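Local structure of major pilin protein fimA (Silicibacter pomeroyi, 2IMH) at residues Gln104-Ala117 with Met121-Phe135. The protein is of unknown function, belongs to the DUF1028 family and folds into two antiparallel sheets flanked by helices. Sequence-based numbering, arbitrary orientation.
Sequences QDIKGSVTFASGIA and MLGDNSVLGAMTEAF
Thr132 meets the strand hairpin 108-112/115-117 with both branches of its side chain. Thr132 CG2, the methyl, lies 3.6 Å from Phe112 CB and also touches the near part of that ring. The hydroxyl Thr132 OG1 sits 3.5 Å from Val110 CG1 and close to the methyl of Ala117. With chi1 at -62°, Thr132 OG1 is turned back along the helix and donates to Leu128 O at 2.9 Å. That carbonyl also accepts the helical bond from Thr132 N, and the two donors come from opposite faces of its plane. Replacing Thr132 by an alanine is likely to open a gap beside Val110 CG1 and Phe112 CB and to leave Leu128 O without its second donor.

Leu128 and Phe135 continue the row one turn before and one turn after. Leu128 CB packs on Val110 CG2 at 3.8 Å, while its CD1 lies against the backbone of Gly108. Phe135 CD2 comes 3.5 Å from Phe112 CE1, the two rings inclined at 48°. The selenium of Met131, a selenomethionine, touches Ala117 CB, and the side chain reaches Phe5 and Ile7 of strand 4-11. Helix 142-155 packs against Met131 and Phe135 as well.

Before the helix, backbone bonds take over. Ile106 N gives to Leu122 O, and Leu122 N returns a bond to Ile106 O, each at 2.9 Å and on a lone pair in the carbonyl plane. Two residues, Met121 and Leu122, lie opposite the single Ile106, which makes a G1 beta bulge. Met121 N bonds to Gln104 O instead, from above the carbonyl plane.

The helix is therefore packed on one face of the six-stranded sheet, near its outermost strand 108-112, by largely apolar contacts, and directed hydrogen bonds fix the segment leading into it.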
ATOM      1  N   GLN A 104     -13.508  -3.825 -14.481  1.00 23.33           N
ATOM      2  CA  GLN A 104     -13.969  -2.735 -15.341  1.00 24.03           C
ATOM      3  C   GLN A 104     -12.822  -1.945 -15.965  1.00 23.40           C
ATOM      4  O   GLN A 104     -11.814  -1.678 -15.311  1.00 22.45           O
ATOM      5  CB  GLN A 104     -14.888  -1.797 -14.561  1.00 24.75           C
ATOM      6  CG  GLN A 104     -16.171  -2.468 -14.059  1.00 27.40           C
ATOM      7  CD  GLN A 104     -17.206  -2.684 -15.163  1.00 32.17           C
ATOM      8  OE1 GLN A 104     -17.229  -1.964 -16.176  1.00 33.86           O
ATOM      9  NE2 GLN A 104     -18.071  -3.688 -14.971  1.00 33.64           N
ATOM     10  N   ASP A 105     -12.979  -1.568 -17.236  1.00 22.90           N
ATOM     11  CA  ASP A 105     -12.010  -0.690 -17.879  1.00 22.73           C
ATOM     12  C   ASP A 105     -12.097   0.724 -17.305  1.00 21.79           C
ATOM     13  O   ASP A 105     -13.134   1.103 -16.803  1.00 21.32           O
ATOM     14  CB  ASP A 105     -12.248  -0.639 -19.391  1.00 23.18           C
ATOM     15  CG  ASP A 105     -11.983  -1.967 -20.059  1.00 26.44           C
ATOM     16  OD1 ASP A 105     -10.948  -2.599 -19.751  1.00 28.26           O
ATOM     17  OD2 ASP A 105     -12.821  -2.388 -20.890  1.00 30.34           O
ATOM     18  N   ILE A 106     -11.024   1.507 -17.364  1.00 21.60           N
ATOM     19  CA  ILE A 106      -9.716   1.080 -17.830  1.00 22.06           C
ATOM     20  C   ILE A 106      -8.942   0.396 -16.673  1.00 21.91           C
ATOM     21  O   ILE A 106      -9.135   0.752 -15.508  1.00 21.03           O
ATOM     22  CB  ILE A 106      -8.967   2.296 -18.461  1.00 22.54           C
ATOM     23  CG1 ILE A 106      -9.634   2.655 -19.806  1.00 23.41           C
ATOM     24  CG2 ILE A 106      -7.468   2.023 -18.613  1.00 22.68           C
ATOM     25  CD1 ILE A 106      -9.473   4.096 -20.244  1.00 27.94           C
ATOM     26  N   LYS A 107      -8.130  -0.616 -17.013  1.00 22.47           N
ATOM     27  CA  LYS A 107      -7.318  -1.434 -16.061  1.00 23.49           C
ATOM     28  C   LYS A 107      -5.932  -1.583 -16.758  1.00 23.71           C
ATOM     29  O   LYS A 107      -5.911  -1.711 -17.962  1.00 23.94           O
ATOM     30  CB  LYS A 107      -8.023  -2.769 -15.775  1.00 23.70           C
ATOM     31  CG  LYS A 107      -8.478  -3.564 -17.032  1.00 24.30           C
ATOM     32  CD  LYS A 107      -9.366  -4.725 -16.647  1.00 24.16           C
ATOM     33  CE  LYS A 107      -9.825  -5.549 -17.850  1.00 26.29           C
ATOM     34  NZ  LYS A 107     -11.108  -5.029 -18.426  1.00 29.90           N
ATOM     35  N   GLY A 108      -4.764  -1.666 -16.112  1.00 24.24           N
ATOM     36  CA  GLY A 108      -4.257  -2.750 -15.334  1.00 22.96           C
ATOM     37  C   GLY A 108      -3.047  -2.303 -14.521  1.00 20.58           C
ATOM     38  O   GLY A 108      -3.259  -1.925 -13.408  1.00 19.22           O
ATOM     39  N   SER A 109      -1.807  -2.317 -15.051  1.00 18.90           N
ATOM     40  CA  SER A 109      -0.625  -2.140 -14.161  1.00 18.98           C
ATOM     41  C   SER A 109       0.650  -1.597 -14.797  1.00 18.23           C
ATOM     42  O   SER A 109       0.860  -1.720 -16.007  1.00 17.75           O
ATOM     43  CB  SER A 109      -0.299  -3.450 -13.417  1.00 18.80           C
ATOM     44  OG  SER A 109       0.090  -4.486 -14.313  1.00 17.48           O
ATOM     45  N   VAL A 110       1.500  -0.994 -13.953  1.00 18.14           N
ATOM     46  CA  VAL A 110       2.756  -0.386 -14.379  1.00 18.07           C
ATOM     47  C   VAL A 110       3.855  -0.711 -13.347  1.00 18.40           C
ATOM     48  O   VAL A 110       3.746  -0.314 -12.192  1.00 17.95           O
ATOM     49  CB  VAL A 110       2.626   1.169 -14.487  1.00 18.27           C
ATOM     50  CG1 VAL A 110       3.953   1.793 -14.869  1.00 18.96           C
ATOM     51  CG2 VAL A 110       1.525   1.571 -15.494  1.00 17.69           C
ATOM     52  N   THR A 111       4.894  -1.446 -13.742  1.00 19.21           N
ATOM     53  CA  THR A 111       6.023  -1.647 -12.824  1.00 20.08           C
ATOM     54  C   THR A 111       6.999  -0.485 -12.997  1.00 20.45           C
ATOM     55  O   THR A 111       7.045   0.146 -14.058  1.00 20.68           O
ATOM     56  CB  THR A 111       6.762  -2.965 -13.077  1.00 20.82           C
ATOM     57  OG1 THR A 111       7.282  -2.939 -14.417  1.00 22.38           O
ATOM     58  CG2 THR A 111       5.798  -4.159 -12.895  1.00 21.07           C
ATOM     59  N   PHE A 112       7.777  -0.197 -11.961  1.00 19.66           N
ATOM     60  CA  PHE A 112       8.783   0.855 -12.046  1.00 19.65           C
ATOM     61  C   PHE A 112       9.917   0.430 -11.118  1.00 19.63           C
ATOM     62  O   PHE A 112       9.799  -0.582 -10.450  1.00 19.61           O
ATOM     63  CB  PHE A 112       8.185   2.222 -11.676  1.00 18.91           C
ATOM     64  CG  PHE A 112       7.467   2.243 -10.350  1.00 19.31           C
ATOM     65  CD1 PHE A 112       8.156   2.533  -9.182  1.00 19.22           C
ATOM     66  CD2 PHE A 112       6.099   1.973 -10.277  1.00 19.53           C
ATOM     67  CE1 PHE A 112       7.504   2.553  -7.940  1.00 19.82           C
ATOM     68  CE2 PHE A 112       5.426   1.989  -9.047  1.00 21.43           C
ATOM     69  CZ  PHE A 112       6.127   2.273  -7.876  1.00 20.10           C
ATOM     70  N   ALA A 113      11.060   1.100 -11.124  0.50 20.01           N
ATOM     71  CA  ALA A 113      12.258   0.473 -10.523  0.50 20.03           C
ATOM     72  C   ALA A 113      12.036  -0.196  -9.152  0.50 20.22           C
ATOM     73  O   ALA A 113      12.533  -1.306  -8.895  0.50 20.95           O
ATOM     74  CB  ALA A 113      13.404   1.472 -10.446  0.50 20.17           C
ATOM     75  N   SER A 114      11.277   0.469  -8.289  0.50 19.55           N
ATOM     76  CA  SER A 114      11.148   0.049  -6.897  0.50 18.69           C
ATOM     77  C   SER A 114       9.704  -0.200  -6.480  0.50 18.06           C
ATOM     78  O   SER A 114       9.339   0.052  -5.331  0.50 17.62           O
ATOM     79  CB  SER A 114      11.745   1.117  -5.989  0.50 19.27           C
ATOM     80  OG  SER A 114      10.961   2.294  -6.049  0.50 19.40           O
ATOM     81  N   GLY A 115       8.888  -0.709  -7.397  1.00 17.46           N
ATOM     82  CA  GLY A 115       7.475  -0.912  -7.101  1.00 16.66           C
ATOM     83  C   GLY A 115       6.549  -1.180  -8.268  1.00 16.33           C
ATOM     84  O   GLY A 115       7.000  -1.502  -9.370  1.00 15.36           O
ATOM     85  N   ILE A 116       5.252  -1.034  -8.012  1.00 15.94           N
ATOM     86  CA  ILE A 116       4.223  -1.381  -9.002  1.00 15.72           C
ATOM     87  C   ILE A 116       2.942  -0.617  -8.680  1.00 16.24           C
ATOM     88  O   ILE A 116       2.530  -0.534  -7.523  1.00 15.56           O
ATOM     89  CB  ILE A 116       3.982  -2.925  -9.081  1.00 16.17           C
ATOM     90  CG1 ILE A 116       3.027  -3.295 -10.226  1.00 15.75           C
ATOM     91  CG2 ILE A 116       3.454  -3.494  -7.744  1.00 15.36           C
ATOM     92  CD1 ILE A 116       3.008  -4.789 -10.512  1.00 15.41           C
ATOM     93  N   ALA A 117       2.344  -0.043  -9.717  1.00 15.88           N
ATOM     94  CA  ALA A 117       1.066   0.634  -9.608  1.00 16.69           C
ATOM     95  C   ALA A 117       0.047  -0.238 -10.346  1.00 16.19           C
ATOM     96  O   ALA A 117       0.377  -0.809 -11.384  1.00 16.54           O
ATOM     97  CB  ALA A 117       1.161   1.978 -10.280  1.00 16.59           C
HETATM   98  N   MSE A 121     -11.298   0.313 -13.319  1.00 21.14           N
HETATM   99  CA  MSE A 121     -12.327   1.345 -13.435  0.50 21.56           C
HETATM  100  C   MSE A 121     -11.705   2.755 -13.518  1.00 21.85           C
HETATM  101  O   MSE A 121     -12.234   3.717 -12.950  1.00 21.43           O
HETATM  102  CB  MSE A 121     -13.325   1.223 -12.271  0.50 22.45           C
HETATM  103  CG  MSE A 121     -14.562   2.109 -12.368  0.50 25.02           C
HETATM  104 SE   MSE A 121     -15.578   1.828 -14.004  0.50 33.74          SE
HETATM  105  CE  MSE A 121     -14.937   3.341 -15.056  0.50 30.85           C
ATOM    106  N   LEU A 122     -10.582   2.866 -14.224  1.00 20.90           N
ATOM    107  CA  LEU A 122      -9.872   4.117 -14.386  1.00 21.46           C
ATOM    108  C   LEU A 122     -10.437   4.890 -15.576  1.00 22.00           C
ATOM    109  O   LEU A 122     -10.989   4.296 -16.517  1.00 22.43           O
ATOM    110  CB  LEU A 122      -8.390   3.836 -14.629  1.00 20.96           C
ATOM    111  CG  LEU A 122      -7.660   2.942 -13.614  1.00 21.45           C
ATOM    112  CD1 LEU A 122      -6.275   2.593 -14.125  1.00 22.25           C
ATOM    113  CD2 LEU A 122      -7.568   3.628 -12.244  1.00 21.20           C
ATOM    114  N   GLY A 123     -10.275   6.209 -15.547  1.00 23.19           N
ATOM    115  CA  GLY A 123     -10.745   7.046 -16.660  1.00 24.75           C
ATOM    116  C   GLY A 123      -9.808   7.068 -17.857  1.00 25.79           C
ATOM    117  O   GLY A 123     -10.235   7.357 -18.977  1.00 26.64           O
ATOM    118  N   ASP A 124      -8.537   6.762 -17.625  1.00 26.31           N
ATOM    119  CA  ASP A 124      -7.490   6.846 -18.651  1.00 27.78           C
ATOM    120  C   ASP A 124      -6.292   6.013 -18.273  1.00 27.58           C
ATOM    121  O   ASP A 124      -6.034   5.815 -17.086  1.00 26.48           O
ATOM    122  CB  ASP A 124      -7.014   8.298 -18.801  1.00 28.68           C
ATOM    123  CG  ASP A 124      -7.676   9.011 -19.954  1.00 32.44           C
ATOM    124  OD1 ASP A 124      -7.742   8.429 -21.072  1.00 36.02           O
ATOM    125  OD2 ASP A 124      -8.118  10.166 -19.742  1.00 36.16           O
ATOM    126  N   ASN A 125      -5.534   5.550 -19.274  1.00 27.32           N
ATOM    127  CA  ASN A 125      -4.228   4.936 -19.009  1.00 27.57           C
ATOM    128  C   ASN A 125      -3.380   5.808 -18.126  1.00 26.88           C
ATOM    129  O   ASN A 125      -2.686   5.319 -17.221  1.00 26.89           O
ATOM    130  CB  ASN A 125      -3.451   4.711 -20.300  1.00 27.91           C
ATOM    131  CG  ASN A 125      -3.865   3.448 -21.010  1.00 27.31           C
ATOM    132  OD1 ASN A 125      -4.699   2.678 -20.511  1.00 27.19           O
ATOM    133  ND2 ASN A 125      -3.276   3.218 -22.179  1.00 25.71           N
ATOM    134  N   SER A 126      -3.464   7.108 -18.376  1.00 25.68           N
ATOM    135  CA  SER A 126      -2.545   8.056 -17.775  1.00 24.65           C
ATOM    136  C   SER A 126      -2.695   8.145 -16.263  1.00 23.47           C
ATOM    137  O   SER A 126      -1.862   8.766 -15.605  1.00 24.22           O
ATOM    138  CB  SER A 126      -2.714   9.435 -18.402  1.00 24.96           C
ATOM    139  OG  SER A 126      -4.058   9.851 -18.321  1.00 24.98           O
ATOM    140  N   VAL A 127      -3.757   7.546 -15.712  1.00 21.71           N
ATOM    141  CA  VAL A 127      -3.922   7.519 -14.257  1.00 19.90           C
ATOM    142  C   VAL A 127      -2.740   6.783 -13.615  1.00 19.92           C
ATOM    143  O   VAL A 127      -2.100   7.315 -12.700  1.00 19.41           O
ATOM    144  CB  VAL A 127      -5.301   6.922 -13.828  1.00 20.20           C
ATOM    145  CG1 VAL A 127      -5.357   6.719 -12.319  1.00 20.22           C
ATOM    146  CG2 VAL A 127      -6.437   7.850 -14.260  1.00 20.33           C
ATOM    147  N   LEU A 128      -2.421   5.595 -14.129  1.00 18.97           N
ATOM    148  CA  LEU A 128      -1.303   4.817 -13.570  1.00 18.67           C
ATOM    149  C   LEU A 128       0.051   5.401 -13.955  1.00 18.74           C
ATOM    150  O   LEU A 128       0.994   5.378 -13.163  1.00 18.49           O
ATOM    151  CB  LEU A 128      -1.409   3.339 -13.956  1.00 18.71           C
ATOM    152  CG  LEU A 128      -2.688   2.656 -13.455  1.00 18.15           C
ATOM    153  CD1 LEU A 128      -2.739   1.233 -13.958  1.00 16.79           C
ATOM    154  CD2 LEU A 128      -2.827   2.690 -11.916  1.00 19.70           C
ATOM    155  N   GLY A 129       0.153   5.901 -15.186  1.00 18.96           N
ATOM    156  CA  GLY A 129       1.350   6.617 -15.621  1.00 19.23           C
ATOM    157  C   GLY A 129       1.632   7.816 -14.724  1.00 18.71           C
ATOM    158  O   GLY A 129       2.774   8.005 -14.286  1.00 19.70           O
ATOM    159  N   ALA A 130       0.599   8.617 -14.441  1.00 19.07           N
ATOM    160  CA  ALA A 130       0.766   9.824 -13.615  1.00 18.55           C
ATOM    161  C   ALA A 130       1.136   9.435 -12.188  1.00 18.61           C
ATOM    162  O   ALA A 130       1.999  10.066 -11.564  1.00 18.10           O
ATOM    163  CB  ALA A 130      -0.503  10.683 -13.611  1.00 19.57           C
HETATM  164  N   MSE A 131       0.489   8.387 -11.684  1.00 18.27           N
HETATM  165  CA  MSE A 131       0.801   7.852 -10.357  1.00 19.73           C
HETATM  166  C   MSE A 131       2.284   7.480 -10.247  1.00 19.20           C
HETATM  167  O   MSE A 131       2.971   7.852  -9.296  1.00 18.80           O
HETATM  168  CB  MSE A 131      -0.055   6.607 -10.116  1.00 19.52           C
HETATM  169  CG  MSE A 131       0.043   6.073  -8.718  1.00 20.13           C
HETATM  170 SE   MSE A 131      -1.180   4.591  -8.516  1.00 24.66          SE
HETATM  171  CE  MSE A 131      -1.672   4.979  -6.660  1.00 20.26           C
ATOM    172  N   THR A 132       2.763   6.724 -11.231  1.00 18.56           N
ATOM    173  CA  THR A 132       4.155   6.245 -11.246  1.00 19.08           C
ATOM    174  C   THR A 132       5.139   7.413 -11.359  1.00 19.14           C
ATOM    175  O   THR A 132       6.091   7.542 -10.569  1.00 18.91           O
ATOM    176  CB  THR A 132       4.350   5.287 -12.437  1.00 19.70           C
ATOM    177  OG1 THR A 132       3.495   4.144 -12.285  1.00 18.20           O
ATOM    178  CG2 THR A 132       5.794   4.828 -12.531  1.00 19.86           C
ATOM    179  N   GLU A 133       4.913   8.271 -12.348  1.00 19.51           N
ATOM    180  CA  GLU A 133       5.753   9.458 -12.529  1.00 20.87           C
ATOM    181  C   GLU A 133       5.856  10.267 -11.232  1.00 20.27           C
ATOM    182  O   GLU A 133       6.945  10.678 -10.845  1.00 21.00           O
ATOM    183  CB  GLU A 133       5.193  10.340 -13.650  1.00 20.52           C
ATOM    184  CG  GLU A 133       5.964  11.648 -13.877  1.00 22.85           C
ATOM    185  CD  GLU A 133       5.294  12.594 -14.880  1.00 25.38           C
ATOM    186  OE1 GLU A 133       4.177  12.299 -15.370  1.00 32.72           O
ATOM    187  OE2 GLU A 133       5.892  13.653 -15.186  1.00 31.79           O
ATOM    188  N   ALA A 134       4.722  10.502 -10.569  1.00 19.60           N
ATOM    189  CA  ALA A 134       4.721  11.262  -9.311  1.00 19.76           C
ATOM    190  C   ALA A 134       5.559  10.584  -8.231  1.00 19.80           C
ATOM    191  O   ALA A 134       6.349  11.252  -7.556  1.00 20.42           O
ATOM    192  CB  ALA A 134       3.311  11.515  -8.824  1.00 20.10           C
ATOM    193  N   PHE A 135       5.421   9.271  -8.080  1.00 19.04           N
ATOM    194  CA  PHE A 135       6.213   8.546  -7.081  1.00 18.92           C
ATOM    195  C   PHE A 135       7.712   8.607  -7.368  1.00 19.85           C
ATOM    196  O   PHE A 135       8.507   8.923  -6.485  1.00 20.08           O
ATOM    197  CB  PHE A 135       5.782   7.081  -6.975  1.00 19.00           C
ATOM    198  CG  PHE A 135       6.490   6.348  -5.892  1.00 18.91           C
ATOM    199  CD1 PHE A 135       6.040   6.432  -4.569  1.00 18.40           C
ATOM    200  CD2 PHE A 135       7.644   5.618  -6.175  1.00 19.52           C
ATOM    201  CE1 PHE A 135       6.729   5.786  -3.558  1.00 19.49           C
ATOM    202  CE2 PHE A 135       8.326   4.962  -5.173  1.00 18.71           C
ATOM    203  CZ  PHE A 135       7.872   5.057  -3.861  1.00 18.45           C
TER